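Local coordinates for putative ABC transporter, periplasmic binding protein, amino acid (Neisseria gonorrhoeae, PDB 2YJP) that probably serves as the periplasmic solute receptor of an amino-acid ABC transporter, binding L-cysteine for delivery to the membrane components, at residues A[86-91]-A[120-125]. The protein carries 1 engineered substitution. Numbering follows the deposited sequence.
Sequences KDLAKD and LILANF. With CYS (cysteine), chain D.
Leu88 reaches from helix 80-93 toward segment 120-125 and lays its CD1 methyl against two leucine tips, CD2 of Leu120 at 3.9 Å and CD1 of Leu122 at 4.3 Å. Its CG stands opposite the carbonyl carbon (chi1 -57°), a common setting for a helical leucine, which carries the branched end out from the helix. In Leu120, CG lies opposite the backbone N (chi1 175°), which carries it to the helix side. The side chains of Leu88 and Leu120 cross at about a right angle. Two residues apart, Leu120 and Leu122 turn to the same side, toward the helix, with Ile121 between them pointing elsewhere; their methyls lie side by side and Leu88 CD1 rests over the pair. Leu88 also touches Met261 and Glu257 of helix 248-264; Pro241 packs on both Leu120 and Leu122. Backbone bonds from Leu120 and Leu122 to Gly60 join 120-122 to strand 57-61. Helix 80-93, which lies in the chain between strands 57-61 and 99-103, packs its Leu88 on this parallel sheet.

Beyond Leu122 the still buried chain turns toward the ligand. Ala123 is the centre of an inverse gamma turn, and the carbonyl O of Asn124 accepts a 2.6 Å hydrogen bond from N of the bound cysteine. The Asn124 amide is itself held at both ends, OD1 by Lys65 and ND2 by Asp81. Phe125 presents its ring edge to the cysteine carboxylate, CD1 lying 3.7 Å from O. The helix contact itself is purely apolar and small, 72 Å² in all, which implies that shape and burial, rather than directional bonds, join the helix to segment 120-125 behind the binding site.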
loop_
_atom_site.group_PDB
_atom_site.type_symbol
_atom_site.label_atom_id
_atom_site.label_comp_id
_atom_site.label_asym_id
_atom_site.label_seq_id
_atom_site.Cartn_x
_atom_site.Cartn_y
_atom_site.Cartn_z
ATOM N N LYS A 86 9.208 10.762 -4.745
ATOM C CA LYS A 86 9.807 12.083 -4.986
ATOM C C LYS A 86 11.335 11.985 -4.959
ATOM O O LYS A 86 12.036 12.605 -5.779
ATOM C CB LYS A 86 9.266 13.105 -3.984
ATOM C CG LYS A 86 7.787 13.484 -4.280
ATOM C CD LYS A 86 7.280 14.699 -3.456
ATOM C CE LYS A 86 7.531 14.475 -1.965
ATOM N NZ LYS A 86 6.771 15.377 -1.045
ATOM N N ASP A 87 11.828 11.126 -4.072
ATOM C CA ASP A 87 13.256 10.843 -3.974
ATOM C C ASP A 87 13.805 10.207 -5.266
ATOM O O ASP A 87 14.860 10.606 -5.759
ATOM C CB ASP A 87 13.498 9.932 -2.763
ATOM C CG ASP A 87 13.643 10.722 -1.449
ATOM O OD1 ASP A 87 13.955 11.929 -1.523
ATOM O OD2 ASP A 87 13.495 10.119 -0.341
ATOM N N LEU A 88 13.075 9.227 -5.792
ATOM C CA LEU A 88 13.422 8.573 -7.040
ATOM C C LEU A 88 13.438 9.555 -8.201
ATOM O O LEU A 88 14.360 9.515 -9.017
ATOM C CB LEU A 88 12.429 7.452 -7.381
ATOM C CG LEU A 88 12.259 6.360 -6.368
ATOM C CD1 LEU A 88 11.713 5.352 -7.063
ATOM C CD2 LEU A 88 13.378 5.598 -6.147
ATOM N N ALA A 89 12.416 10.412 -8.294
ATOM C CA ALA A 89 12.363 11.443 -9.356
ATOM C C ALA A 89 13.508 12.479 -9.265
ATOM O O ALA A 89 14.096 12.893 -10.295
ATOM C CB ALA A 89 11.027 12.131 -9.376
ATOM N N LYS A 90 13.804 12.919 -8.046
ATOM C CA LYS A 90 14.925 13.797 -7.861
ATOM C C LYS A 90 16.229 13.140 -8.397
ATOM O O LYS A 90 17.006 13.809 -9.108
ATOM C CB LYS A 90 15.067 14.176 -6.377
ATOM C CG LYS A 90 16.342 14.911 -6.093
ATOM C CD LYS A 90 16.290 15.577 -4.744
ATOM C CE LYS A 90 17.646 15.619 -4.141
ATOM N NZ LYS A 90 18.602 15.558 -5.269
ATOM N N ASP A 91 16.467 11.857 -8.067
ATOM C CA ASP A 91 17.725 11.214 -8.511
ATOM C C ASP A 91 17.701 10.987 -10.015
ATOM O O ASP A 91 18.688 11.150 -10.676
ATOM C CB ASP A 91 17.946 9.884 -7.795
ATOM C CG ASP A 91 18.343 10.060 -6.371
ATOM O OD1 ASP A 91 18.944 11.114 -6.082
ATOM O OD2 ASP A 91 18.045 9.164 -5.530
ATOM N N LEU A 120 6.015 2.796 -13.039
ATOM C CA LEU A 120 6.392 2.280 -11.773
ATOM C C LEU A 120 5.162 2.323 -10.866
ATOM O O LEU A 120 4.358 3.259 -10.936
ATOM C CB LEU A 120 7.512 3.143 -11.196
ATOM C CG LEU A 120 7.966 2.822 -9.789
ATOM C CD1 LEU A 120 8.773 1.623 -9.736
ATOM C CD2 LEU A 120 8.926 3.829 -9.342
ATOM N N ILE A 121 5.018 1.291 -10.037
ATOM C CA ILE A 121 3.936 1.259 -9.046
ATOM C C ILE A 121 4.557 1.461 -7.706
ATOM O O ILE A 121 5.468 0.699 -7.334
ATOM C CB ILE A 121 3.170 -0.075 -9.020
ATOM C CG1 ILE A 121 2.354 -0.211 -10.301
ATOM C CG2 ILE A 121 2.343 -0.210 -7.698
ATOM C CD1 ILE A 121 1.183 0.828 -10.415
ATOM N N LEU A 122 4.077 2.494 -6.998
ATOM C CA LEU A 122 4.407 2.683 -5.588
ATOM C C LEU A 122 3.076 2.824 -4.841
ATOM O O LEU A 122 2.973 3.611 -3.887
ATOM C CB LEU A 122 5.296 3.915 -5.422
ATOM C CG LEU A 122 6.803 3.595 -5.603
ATOM C CD1 LEU A 122 7.679 4.789 -5.629
ATOM C CD2 LEU A 122 7.330 2.594 -4.495
ATOM N N ALA A 123 2.047 2.101 -5.273
ATOM C CA ALA A 123 0.790 2.091 -4.548
ATOM C C ALA A 123 0.841 0.991 -3.482
ATOM O O ALA A 123 0.250 -0.080 -3.639
ATOM C CB ALA A 123 -0.412 1.904 -5.487
ATOM N N ASN A 124 1.565 1.296 -2.396
ATOM C CA ASN A 124 1.755 0.411 -1.230
ATOM C C ASN A 124 1.525 -1.092 -1.503
ATOM O O ASN A 124 0.650 -1.728 -0.882
ATOM C CB ASN A 124 0.883 0.935 -0.049
ATOM C CG ASN A 124 1.511 0.661 1.303
ATOM O OD1 ASN A 124 0.888 0.053 2.193
ATOM N ND2 ASN A 124 2.769 1.121 1.478
ATOM N N PHE A 125 2.410 -1.672 -2.311
ATOM C CA PHE A 125 2.144 -2.880 -3.064
ATOM C C PHE A 125 2.820 -4.126 -2.494
ATOM O O PHE A 125 4.073 -4.268 -2.528
ATOM C CB PHE A 125 2.601 -2.649 -4.518
ATOM C CG PHE A 125 1.964 -3.551 -5.533
ATOM C CD1 PHE A 125 0.766 -4.201 -5.290
ATOM C CD2 PHE A 125 2.577 -3.718 -6.783
ATOM C CE1 PHE A 125 0.199 -5.019 -6.287
ATOM C CE2 PHE A 125 2.031 -4.511 -7.762
ATOM C CZ PHE A 125 0.847 -5.146 -7.531
HETATM N N CYS D . -0.468 -3.670 0.491
HETATM C CA CYS D . -1.700 -4.453 0.237
HETATM C C CYS D . -1.719 -4.934 -1.215
HETATM O O CYS D . -0.725 -4.686 -1.964
HETATM C CB CYS D . -2.956 -3.630 0.488
HETATM S SG CYS D . -3.058 -2.101 -0.458
HETATM O OXT CYS D . -2.699 -5.570 -1.613
#